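Local coordinates for putative pectin lyase (Geobacillus virus E2, PDB 7CHU), which serves as the trimeric tailspike of a thermophilic bacteriophage, acts in cell invasion, and probably recognises or cleaves host surface polysaccharide through its pectate lyase-like beta-helix, at the interface of chains A and B. Sequence-based numbering; all coordinates share one arbitrary frame. Chains: chain A/B, Putative pectin lyase.

Contact 1: the interface of chains A and B. Residues chain A 119-121, 143-144, 146; chain B 107-113, 134, 171.
A:Ser143 packs its side chain against B:Asn107, B:Asn134 and B:Phe171. Its OG is anti to the backbone N (chi1 -172°). The hydroxyl OG of A:Ser143 donates to the carbonyl O of B:Asn107 at 2.7 Å, from above the carbonyl plane. B:Asn107 O also takes an in-plane bond from the amide ND2 of B:Asn134, at 3.0 Å, so two donors grip it. That ND2 reaches the carbonyl O of B:Gln111 as well, which fixes the rotation of the amide and ties the loop to it. The CB of A:Ser143 lies 3.4 Å from CD2 of the B:Phe171 ring. Across the loop, B:Gly110 N donates to A:Ser143 O at 3.0 Å, nearly straight and in the carbonyl plane. A:Thr119 stands at the far end of the patch. A:Thr119 OG1, beside its own backbone N (chi1 -66°), donates to B:Gly112 O at 2.8 Å from above that carbonyl. Water 1 joins the backbone N of A:Ser143 and A:Ala144 to OD1 of B:Asn134. Water 2 joins OG1 of A:Thr121 to B:Gly110 O. The site holds a glycine-rich loop of one subunit against the beta-helix region of its neighbour in the trimer.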
loop_
_atom_site.group_PDB
_atom_site.type_symbol
_atom_site.label_atom_id
_atom_site.label_comp_id
_atom_site.label_asym_id
_atom_site.label_seq_id
_atom_site.Cartn_x
_atom_site.Cartn_y
_atom_site.Cartn_z
ATOM N N THR A 119 2.783 23.983 19.089
ATOM C CA THR A 119 1.393 23.826 19.504
ATOM C C THR A 119 0.708 25.177 19.645
ATOM O O THR A 119 1.261 26.103 20.248
ATOM C CB THR A 119 1.340 23.073 20.828
ATOM O OG1 THR A 119 1.816 21.738 20.614
ATOM C CG2 THR A 119 -0.097 23.026 21.360
ATOM N N GLY A 120 -0.456 25.316 19.032
ATOM C CA GLY A 120 -1.165 26.578 19.116
ATOM C C GLY A 120 -2.190 26.746 18.014
ATOM O O GLY A 120 -2.293 25.948 17.086
ATOM N N THR A 121 -2.943 27.835 18.143
ATOM C CA THR A 121 -3.959 28.254 17.192
ATOM C C THR A 121 -3.466 29.555 16.570
ATOM O O THR A 121 -3.268 30.536 17.286
ATOM C CB THR A 121 -5.287 28.464 17.922
ATOM O OG1 THR A 121 -5.712 27.226 18.500
ATOM C CG2 THR A 121 -6.359 28.977 16.989
ATOM N N SER A 143 -3.683 18.316 14.660
ATOM C CA SER A 143 -4.617 19.259 15.268
ATOM C C SER A 143 -3.967 20.154 16.307
ATOM O O SER A 143 -4.482 21.254 16.562
ATOM C CB SER A 143 -5.784 18.487 15.911
ATOM O OG SER A 143 -6.836 19.319 16.380
ATOM N N ALA A 144 -2.849 19.728 16.900
ATOM C CA ALA A 144 -2.166 20.505 17.924
ATOM C C ALA A 144 -1.716 21.858 17.391
ATOM O O ALA A 144 -1.746 22.863 18.116
ATOM C CB ALA A 144 -0.953 19.724 18.445
ATOM N N CYS A 146 -2.811 24.429 14.652
ATOM C CA CYS A 146 -3.973 24.697 13.809
ATOM C C CYS A 146 -3.953 26.138 13.303
ATOM O O CYS A 146 -3.960 27.085 14.099
ATOM C CB CYS A 146 -5.265 24.412 14.574
ATOM S SG CYS A 146 -6.781 24.633 13.550
ATOM N N ASN B 107 -11.368 17.089 18.735
ATOM C CA ASN B 107 -10.330 17.737 17.937
ATOM C C ASN B 107 -9.319 18.479 18.812
ATOM O O ASN B 107 -8.108 18.447 18.544
ATOM C CB ASN B 107 -10.968 18.691 16.926
ATOM C CG ASN B 107 -11.535 17.965 15.727
ATOM O OD1 ASN B 107 -10.787 17.450 14.896
ATOM N ND2 ASN B 107 -12.861 17.907 15.634
ATOM N N ALA B 108 -9.806 19.187 19.834
ATOM C CA ALA B 108 -8.974 19.975 20.755
ATOM C C ALA B 108 -7.935 20.815 20.006
ATOM O O ALA B 108 -6.739 20.804 20.329
ATOM C CB ALA B 108 -8.302 19.069 21.798
ATOM N N SER B 109 -8.415 21.571 19.010
ATOM C CA SER B 109 -7.542 22.372 18.146
ATOM C C SER B 109 -6.610 23.263 18.948
ATOM O O SER B 109 -7.018 23.886 19.930
ATOM C CB SER B 109 -8.369 23.268 17.206
ATOM O OG SER B 109 -9.381 22.524 16.564
ATOM N N GLY B 110 -5.358 23.350 18.500
ATOM C CA GLY B 110 -4.378 24.215 19.139
ATOM C C GLY B 110 -3.887 23.748 20.488
ATOM O O GLY B 110 -3.295 24.553 21.228
ATOM N N GLN B 111 -4.111 22.474 20.841
ATOM C CA GLN B 111 -3.636 21.922 22.112
ATOM C C GLN B 111 -2.948 20.578 21.892
ATOM O O GLN B 111 -3.287 19.839 20.973
ATOM C CB GLN B 111 -4.782 21.715 23.101
ATOM C CG GLN B 111 -5.498 22.969 23.537
ATOM C CD GLN B 111 -6.525 22.661 24.611
ATOM O OE1 GLN B 111 -7.567 22.079 24.333
ATOM N NE2 GLN B 111 -6.207 23.005 25.858
ATOM N N GLY B 112 -2.015 20.249 22.772
ATOM C CA GLY B 112 -1.329 18.977 22.665
ATOM C C GLY B 112 0.150 19.145 22.393
ATOM O O GLY B 112 0.716 20.189 22.711
ATOM N N GLY B 113 0.788 18.127 21.841
ATOM C CA GLY B 113 2.187 18.209 21.495
ATOM C C GLY B 113 2.898 16.870 21.648
ATOM O O GLY B 113 2.293 15.835 21.895
ATOM N N ASN B 134 -4.235 14.686 20.830
ATOM C CA ASN B 134 -3.096 15.356 20.211
ATOM C C ASN B 134 -1.791 15.125 20.968
ATOM O O ASN B 134 -0.880 15.951 20.893
ATOM C CB ASN B 134 -3.349 16.858 20.042
ATOM C CG ASN B 134 -4.604 17.151 19.243
ATOM O OD1 ASN B 134 -4.894 16.473 18.268
ATOM N ND2 ASN B 134 -5.347 18.174 19.656
ATOM N N PHE B 171 -5.985 12.074 17.207
ATOM C CA PHE B 171 -4.648 12.487 16.779
ATOM C C PHE B 171 -3.585 12.126 17.810
ATOM O O PHE B 171 -2.678 12.913 18.090
ATOM C CB PHE B 171 -4.591 13.986 16.460
ATOM C CG PHE B 171 -5.661 14.452 15.493
ATOM C CD1 PHE B 171 -5.597 14.114 14.147
ATOM C CD2 PHE B 171 -6.722 15.220 15.935
ATOM C CE1 PHE B 171 -6.571 14.540 13.253
ATOM C CE2 PHE B 171 -7.722 15.649 15.043
ATOM C CZ PHE B 171 -7.631 15.317 13.696
HETATM O O HOH W 1 -2.687 16.856 16.762
HETATM O O HOH W 2 -4.103 27.205 21.036
#

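Contact 2: the interface of chains A and B. Residues chain A 479-482, 495, 497, 504; chain B 482, 490-496, 506.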
loop_
_atom_site.group_PDB
_atom_site.type_symbol
_atom_site.label_atom_id
_atom_site.label_comp_id
_atom_site.label_asym_id
_atom_site.label_seq_id
_atom_site.Cartn_x
_atom_site.Cartn_y
_atom_site.Cartn_z
ATOM N N PRO A 479 -32.166 -28.008 -37.244
ATOM C CA PRO A 479 -31.684 -29.131 -38.057
ATOM C C PRO A 479 -30.166 -29.259 -38.054
ATOM O O PRO A 479 -29.430 -28.312 -37.778
ATOM C CB PRO A 479 -32.192 -28.788 -39.464
ATOM C CG PRO A 479 -33.335 -27.858 -39.240
ATOM C CD PRO A 479 -32.941 -27.050 -38.049
ATOM N N ILE A 480 -29.708 -30.443 -38.437
ATOM C CA ILE A 480 -28.308 -30.686 -38.750
ATOM C C ILE A 480 -28.148 -30.449 -40.240
ATOM O O ILE A 480 -28.749 -31.154 -41.055
ATOM C CB ILE A 480 -27.874 -32.109 -38.378
ATOM C CG1 ILE A 480 -28.132 -32.361 -36.892
ATOM C CG2 ILE A 480 -26.398 -32.306 -38.747
ATOM C CD1 ILE A 480 -27.741 -33.725 -36.416
ATOM N N THR A 481 -27.335 -29.471 -40.598
ATOM C CA THR A 481 -27.206 -28.998 -41.974
ATOM C C THR A 481 -25.776 -29.266 -42.417
ATOM O O THR A 481 -24.851 -28.579 -41.961
ATOM C CB THR A 481 -27.538 -27.510 -42.078
ATOM O OG1 THR A 481 -28.904 -27.291 -41.700
ATOM C CG2 THR A 481 -27.329 -27.014 -43.502
ATOM N N PHE A 482 -25.598 -30.255 -43.299
ATOM C CA PHE A 482 -24.265 -30.738 -43.659
ATOM C C PHE A 482 -23.615 -29.871 -44.729
ATOM O O PHE A 482 -24.275 -29.409 -45.666
ATOM C CB PHE A 482 -24.321 -32.178 -44.187
ATOM C CG PHE A 482 -24.765 -33.203 -43.169
ATOM C CD1 PHE A 482 -26.122 -33.489 -42.997
ATOM C CD2 PHE A 482 -23.842 -33.911 -42.434
ATOM C CE1 PHE A 482 -26.542 -34.447 -42.084
ATOM C CE2 PHE A 482 -24.250 -34.868 -41.509
ATOM C CZ PHE A 482 -25.602 -35.131 -41.335
ATOM N N LEU A 495 -21.735 -40.263 -40.820
ATOM C CA LEU A 495 -22.816 -39.731 -41.643
ATOM C C LEU A 495 -22.358 -38.407 -42.254
ATOM O O LEU A 495 -21.784 -37.565 -41.554
ATOM C CB LEU A 495 -24.068 -39.549 -40.790
ATOM C CG LEU A 495 -25.419 -39.223 -41.406
ATOM C CD1 LEU A 495 -25.935 -40.385 -42.273
ATOM C CD2 LEU A 495 -26.368 -38.913 -40.259
ATOM N N VAL A 497 -22.827 -35.741 -46.182
ATOM C CA VAL A 497 -23.218 -35.541 -47.572
ATOM C C VAL A 497 -21.959 -35.571 -48.441
ATOM O O VAL A 497 -21.021 -34.788 -48.229
ATOM C CB VAL A 497 -23.984 -34.225 -47.752
ATOM C CG1 VAL A 497 -24.272 -33.984 -49.234
ATOM C CG2 VAL A 497 -25.281 -34.254 -46.964
ATOM N N LEU A 504 -26.807 -37.811 -49.264
ATOM C CA LEU A 504 -26.596 -38.230 -47.882
ATOM C C LEU A 504 -26.112 -39.674 -47.867
ATOM O O LEU A 504 -26.769 -40.554 -48.428
ATOM C CB LEU A 504 -27.884 -38.102 -47.075
ATOM C CG LEU A 504 -27.756 -38.547 -45.614
ATOM C CD1 LEU A 504 -26.881 -37.568 -44.822
ATOM C CD2 LEU A 504 -29.122 -38.657 -44.961
ATOM N N PHE B 482 -33.282 -35.675 -31.745
ATOM C CA PHE B 482 -33.865 -34.543 -32.455
ATOM C C PHE B 482 -35.107 -34.020 -31.744
ATOM O O PHE B 482 -35.886 -34.789 -31.167
ATOM C CB PHE B 482 -34.276 -34.940 -33.876
ATOM C CG PHE B 482 -33.142 -35.349 -34.748
ATOM C CD1 PHE B 482 -32.688 -36.660 -34.748
ATOM C CD2 PHE B 482 -32.551 -34.438 -35.592
ATOM C CE1 PHE B 482 -31.633 -37.039 -35.573
ATOM C CE2 PHE B 482 -31.501 -34.800 -36.401
ATOM C CZ PHE B 482 -31.043 -36.103 -36.396
ATOM N N THR B 490 -36.221 -25.635 -42.392
ATOM C CA THR B 490 -34.942 -26.288 -42.657
ATOM C C THR B 490 -34.240 -25.707 -43.888
ATOM O O THR B 490 -34.880 -25.369 -44.884
ATOM C CB THR B 490 -35.151 -27.799 -42.853
ATOM O OG1 THR B 490 -35.868 -28.029 -44.071
ATOM C CG2 THR B 490 -35.992 -28.376 -41.721
ATOM N N LEU B 491 -32.906 -25.631 -43.823
ATOM C CA LEU B 491 -32.076 -25.289 -44.974
ATOM C C LEU B 491 -31.816 -26.524 -45.834
ATOM O O LEU B 491 -32.074 -27.658 -45.431
ATOM C CB LEU B 491 -30.748 -24.710 -44.509
ATOM C CG LEU B 491 -30.854 -23.438 -43.678
ATOM C CD1 LEU B 491 -29.546 -23.212 -42.932
ATOM C CD2 LEU B 491 -31.187 -22.253 -44.574
ATOM N N ASN B 492 -31.261 -26.305 -47.017
ATOM C CA ASN B 492 -30.848 -27.428 -47.845
ATOM C C ASN B 492 -29.769 -28.252 -47.150
ATOM O O ASN B 492 -28.964 -27.731 -46.367
ATOM C CB ASN B 492 -30.328 -26.940 -49.194
ATOM C CG ASN B 492 -31.431 -26.386 -50.064
ATOM O OD1 ASN B 492 -32.581 -26.300 -49.641
ATOM N ND2 ASN B 492 -31.087 -26.002 -51.286
ATOM N N ASN B 493 -29.759 -29.557 -47.458
ATOM C CA ASN B 493 -28.826 -30.527 -46.864
ATOM C C ASN B 493 -29.046 -30.675 -45.362
ATOM O O ASN B 493 -28.087 -30.761 -44.580
ATOM C CB ASN B 493 -27.372 -30.143 -47.163
ATOM C CG ASN B 493 -27.048 -30.240 -48.621
ATOM O OD1 ASN B 493 -27.273 -31.277 -49.239
ATOM N ND2 ASN B 493 -26.566 -29.150 -49.203
ATOM N N SER B 494 -30.312 -30.728 -44.950
ATOM C CA SER B 494 -30.687 -30.758 -43.542
ATOM C C SER B 494 -31.329 -32.096 -43.202
ATOM O O SER B 494 -32.307 -32.494 -43.839
ATOM C CB SER B 494 -31.680 -29.646 -43.197
ATOM O OG SER B 494 -31.047 -28.387 -43.162
ATOM N N LEU B 495 -30.803 -32.750 -42.172
ATOM C CA LEU B 495 -31.433 -33.886 -41.508
ATOM C C LEU B 495 -32.226 -33.365 -40.311
ATOM O O LEU B 495 -31.709 -32.544 -39.540
ATOM C CB LEU B 495 -30.357 -34.876 -41.057
ATOM C CG LEU B 495 -30.761 -36.238 -40.518
ATOM C CD1 LEU B 495 -31.414 -37.010 -41.662
ATOM C CD2 LEU B 495 -29.547 -36.965 -39.976
ATOM N N PHE B 496 -33.472 -33.830 -40.157
ATOM C CA PHE B 496 -34.371 -33.323 -39.118
ATOM C C PHE B 496 -35.520 -34.296 -38.934
ATOM O O PHE B 496 -35.806 -35.107 -39.815
ATOM C CB PHE B 496 -34.927 -31.924 -39.455
ATOM C CG PHE B 496 -35.903 -31.891 -40.627
ATOM C CD1 PHE B 496 -35.447 -31.983 -41.933
ATOM C CD2 PHE B 496 -37.269 -31.728 -40.415
ATOM C CE1 PHE B 496 -36.331 -31.926 -43.018
ATOM C CE2 PHE B 496 -38.181 -31.679 -41.503
ATOM C CZ PHE B 496 -37.707 -31.772 -42.798
ATOM N N PHE B 506 -34.863 -35.783 -44.716
ATOM C CA PHE B 506 -33.690 -35.088 -45.249
ATOM C C PHE B 506 -34.152 -34.148 -46.347
ATOM O O PHE B 506 -34.838 -34.591 -47.272
ATOM C CB PHE B 506 -32.668 -36.077 -45.815
ATOM C CG PHE B 506 -31.404 -35.419 -46.305
ATOM C CD1 PHE B 506 -30.501 -34.862 -45.393
ATOM C CD2 PHE B 506 -31.104 -35.376 -47.662
ATOM C CE1 PHE B 506 -29.312 -34.236 -45.840
ATOM C CE2 PHE B 506 -29.929 -34.764 -48.123
ATOM C CZ PHE B 506 -29.026 -34.198 -47.203
HETATM O O HOH W 3 -31.371 -25.860 -41.216
HETATM O O HOH W 4 -25.236 -27.498 -47.365
#
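This is an intersubunit beta-bridge in the C-terminal part of the tailspike. Strand 480-481 of chain A runs antiparallel to strand 494-498 of chain B. A:Ile480 and B:Leu495 exchange two backbone bonds, with B:Leu495 N to A:Ile480 O at 2.8 Å and A:Ile480 N to B:Leu495 O at 3.1 Å. Both lie in the carbonyl planes. A:Phe482 N extends the pairing to B:Asn493 O, nearly along the C=O axis (161°). Beside the strands, the hydroxyls A:Thr481 OG1 and B:Ser494 OG share a hydrogen bond of 2.8 Å. B:Ser494 OG also donates to B:Leu491 O at 2.6 Å. Water 3 touches both hydroxyls and B:Leu491 N. On the apolar side, A:Phe482 and B:Leu495 lie alongside each other, and CB of B:Leu495 meets the ring at its edge. A:Ile480 CG2 lies over one face of the A:Phe482 ring, toward its rim. The CD2 methyls of A:Leu495 and B:Leu495 touch at 3.7 Å, the side chains crossing near a right angle. Further out, A:Leu504 CB sits over the centre of the B:Phe506 ring, 4.0 Å above its plane. A:Val497 CG2 approaches B:Phe506 CZ at 3.8 Å. A:Pro479 CG packs on the B:Thr490 CG2 methyl, which sits over the centre of the B:Phe496 ring.

Contact 3: the interface of chains A and B. Residues chain A 256-258, 286-288, 318; chain B 221, 252, 254, 256, 283, 285.
B:Arg252 is bent at chi2 and chi3 (-67° and -65°), which folds its guanidinium toward A:Gly286. B:Gln283 instead runs extended beyond CG, toward A:Asn318. The CG of A:Asn318 sits in the crowded position between its backbone N and carbonyl carbon (chi1 40°). These residues line the facing sides of two beta-helix subunits of the tailspike. B:Arg252 grips the carbonyl O of A:Gly286 end-on. B:Arg252 NH2 donates to A:Gly286 O at 2.9 Å in the carbonyl plane, while NH1 comes from above that plane at 3.1 Å. The oxygen lies in the guanidinium plane. One face of the guanidinium is covered centrally by B:Leu254 CD1, and the other is covered nearer the rim by A:Lys288 CB. The A:Lys288 chain is extended and crosses the arginine obliquely. A:Lys288 NZ stays 5.4 Å from B:Arg252 NE, so the like charges do not touch. A:Ala257 CB rests against B:Leu254 CD2, at 3.6 Å, and B:Ile256 CD1, at 3.8 Å. B:Gln283 and A:Asn318 trade two bonds, their amide planes steeply inclined to each other. B:Gln283 NE2 donates to the backbone O of A:Asn318 from above its carbonyl plane. In return, A:Asn318 ND2 donates in plane to B:Gln283 OE1 at 2.9 Å.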
loop_
_atom_site.group_PDB
_atom_site.type_symbol
_atom_site.label_atom_id
_atom_site.label_comp_id
_atom_site.label_asym_id
_atom_site.label_seq_id
_atom_site.Cartn_x
_atom_site.Cartn_y
_atom_site.Cartn_z
ATOM N N ILE A 256 -1.606 8.631 -0.230
ATOM C CA ILE A 256 -1.432 7.347 0.428
ATOM C C ILE A 256 -2.123 7.411 1.772
ATOM O O ILE A 256 -1.844 8.305 2.580
ATOM C CB ILE A 256 0.043 6.970 0.585
ATOM C CG1 ILE A 256 0.714 6.847 -0.791
ATOM C CG2 ILE A 256 0.157 5.657 1.382
ATOM C CD1 ILE A 256 2.248 6.631 -0.700
ATOM N N ALA A 257 -3.051 6.491 2.003
ATOM C CA ALA A 257 -3.738 6.420 3.294
ATOM C C ALA A 257 -4.390 7.762 3.633
ATOM O O ALA A 257 -4.328 8.241 4.766
ATOM C CB ALA A 257 -2.763 5.985 4.404
ATOM N N CYS A 258 -5.021 8.378 2.644
ATOM C CA CYS A 258 -5.647 9.673 2.853
ATOM C C CYS A 258 -7.107 9.473 3.252
ATOM O O CYS A 258 -7.696 8.421 3.007
ATOM C CB CYS A 258 -5.520 10.513 1.589
ATOM S SG CYS A 258 -3.784 11.035 1.346
ATOM N N GLY A 286 -5.156 3.078 -0.690
ATOM C CA GLY A 286 -5.719 2.927 0.635
ATOM C C GLY A 286 -6.538 4.099 1.115
ATOM O O GLY A 286 -6.707 4.266 2.321
ATOM N N CYS A 287 -7.098 4.892 0.203
ATOM C CA CYS A 287 -7.770 6.109 0.621
ATOM C C CYS A 287 -9.241 5.860 0.939
ATOM O O CYS A 287 -9.861 4.897 0.469
ATOM C CB CYS A 287 -7.610 7.207 -0.437
ATOM S SG CYS A 287 -5.875 7.738 -0.679
ATOM N N LYS A 288 -9.775 6.717 1.808
ATOM C CA LYS A 288 -11.170 6.675 2.247
ATOM C C LYS A 288 -11.953 7.805 1.575
ATOM O O LYS A 288 -11.502 8.947 1.597
ATOM C CB LYS A 288 -11.244 6.838 3.770
ATOM C CG LYS A 288 -12.655 7.100 4.321
ATOM C CD LYS A 288 -12.625 7.143 5.840
ATOM C CE LYS A 288 -13.966 7.463 6.441
ATOM N NZ LYS A 288 -13.985 7.177 7.901
ATOM N N ASN A 318 -7.165 -0.269 -3.634
ATOM C CA ASN A 318 -7.748 -0.633 -2.340
ATOM C C ASN A 318 -8.302 0.600 -1.617
ATOM O O ASN A 318 -7.947 0.924 -0.483
ATOM C CB ASN A 318 -6.752 -1.432 -1.457
ATOM C CG ASN A 318 -5.301 -0.924 -1.527
ATOM O OD1 ASN A 318 -4.597 -1.092 -2.541
ATOM N ND2 ASN A 318 -4.834 -0.340 -0.427
ATOM N N ASN B 221 -3.732 5.218 11.127
ATOM C CA ASN B 221 -2.657 4.709 10.280
ATOM C C ASN B 221 -1.523 4.165 11.136
ATOM O O ASN B 221 -1.033 4.856 12.028
ATOM C CB ASN B 221 -2.097 5.805 9.374
ATOM C CG ASN B 221 -3.075 6.230 8.305
ATOM O OD1 ASN B 221 -4.096 5.568 8.063
ATOM N ND2 ASN B 221 -2.756 7.332 7.631
ATOM N N ARG B 252 -11.201 1.290 9.429
ATOM C CA ARG B 252 -10.148 2.112 8.825
ATOM C C ARG B 252 -8.865 2.113 9.662
ATOM O O ARG B 252 -8.191 3.136 9.799
ATOM C CB ARG B 252 -10.648 3.538 8.587
ATOM C CG ARG B 252 -11.635 3.596 7.399
ATOM C CD ARG B 252 -10.917 3.289 6.084
ATOM N NE ARG B 252 -9.928 4.318 5.776
ATOM C CZ ARG B 252 -9.123 4.299 4.719
ATOM N NH1 ARG B 252 -9.195 3.296 3.848
ATOM N NH2 ARG B 252 -8.241 5.280 4.535
ATOM N N LEU B 254 -5.283 1.092 9.177
ATOM C CA LEU B 254 -4.411 0.825 8.037
ATOM C C LEU B 254 -3.044 0.435 8.572
ATOM O O LEU B 254 -2.328 1.276 9.116
ATOM C CB LEU B 254 -4.312 2.048 7.122
ATOM C CG LEU B 254 -5.278 2.059 5.918
ATOM C CD1 LEU B 254 -6.724 1.880 6.338
ATOM C CD2 LEU B 254 -5.113 3.365 5.116
ATOM N N ILE B 256 0.447 -0.549 7.314
ATOM C CA ILE B 256 1.224 -0.398 6.094
ATOM C C ILE B 256 2.648 -0.831 6.406
ATOM O O ILE B 256 3.262 -0.309 7.344
ATOM C CB ILE B 256 1.189 1.050 5.576
ATOM C CG1 ILE B 256 -0.259 1.469 5.212
ATOM C CG2 ILE B 256 2.125 1.189 4.373
ATOM C CD1 ILE B 256 -0.428 2.973 4.865
ATOM N N GLN B 283 -7.110 -2.488 6.775
ATOM C CA GLN B 283 -6.196 -2.822 5.695
ATOM C C GLN B 283 -4.850 -3.271 6.242
ATOM O O GLN B 283 -4.392 -2.784 7.274
ATOM C CB GLN B 283 -5.961 -1.610 4.757
ATOM C CG GLN B 283 -7.253 -1.069 4.185
ATOM C CD GLN B 283 -7.103 -0.411 2.831
ATOM O OE1 GLN B 283 -6.083 -0.549 2.160
ATOM N NE2 GLN B 283 -8.153 0.299 2.412
ATOM N N ILE B 285 -1.231 -3.698 4.168
ATOM C CA ILE B 285 -0.597 -3.442 2.879
ATOM C C ILE B 285 0.882 -3.753 3.017
ATOM O O ILE B 285 1.585 -3.091 3.789
ATOM C CB ILE B 285 -0.815 -1.987 2.436
ATOM C CG1 ILE B 285 -2.324 -1.686 2.317
ATOM C CG2 ILE B 285 -0.061 -1.698 1.132
ATOM C CD1 ILE B 285 -2.653 -0.175 2.230
#

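All three contacts join chains A and B and share no residue. Strand 251-256 of both chains enters contact 3, and strand 494-498 of both enters contact 2, so one element serves both sides. The C-alpha centres of contact 1 and contact 3 lie about 23 Å apart, both in the beta-helix part. Contact 2 is remote, near the C-terminus, with its C-alpha centre about 85 Å from that of contact 1 and about 63 Å from that of contact 3. Each should recur at the other subunit pairs. Spread along the spike, they would hold the subunits together over much of its length.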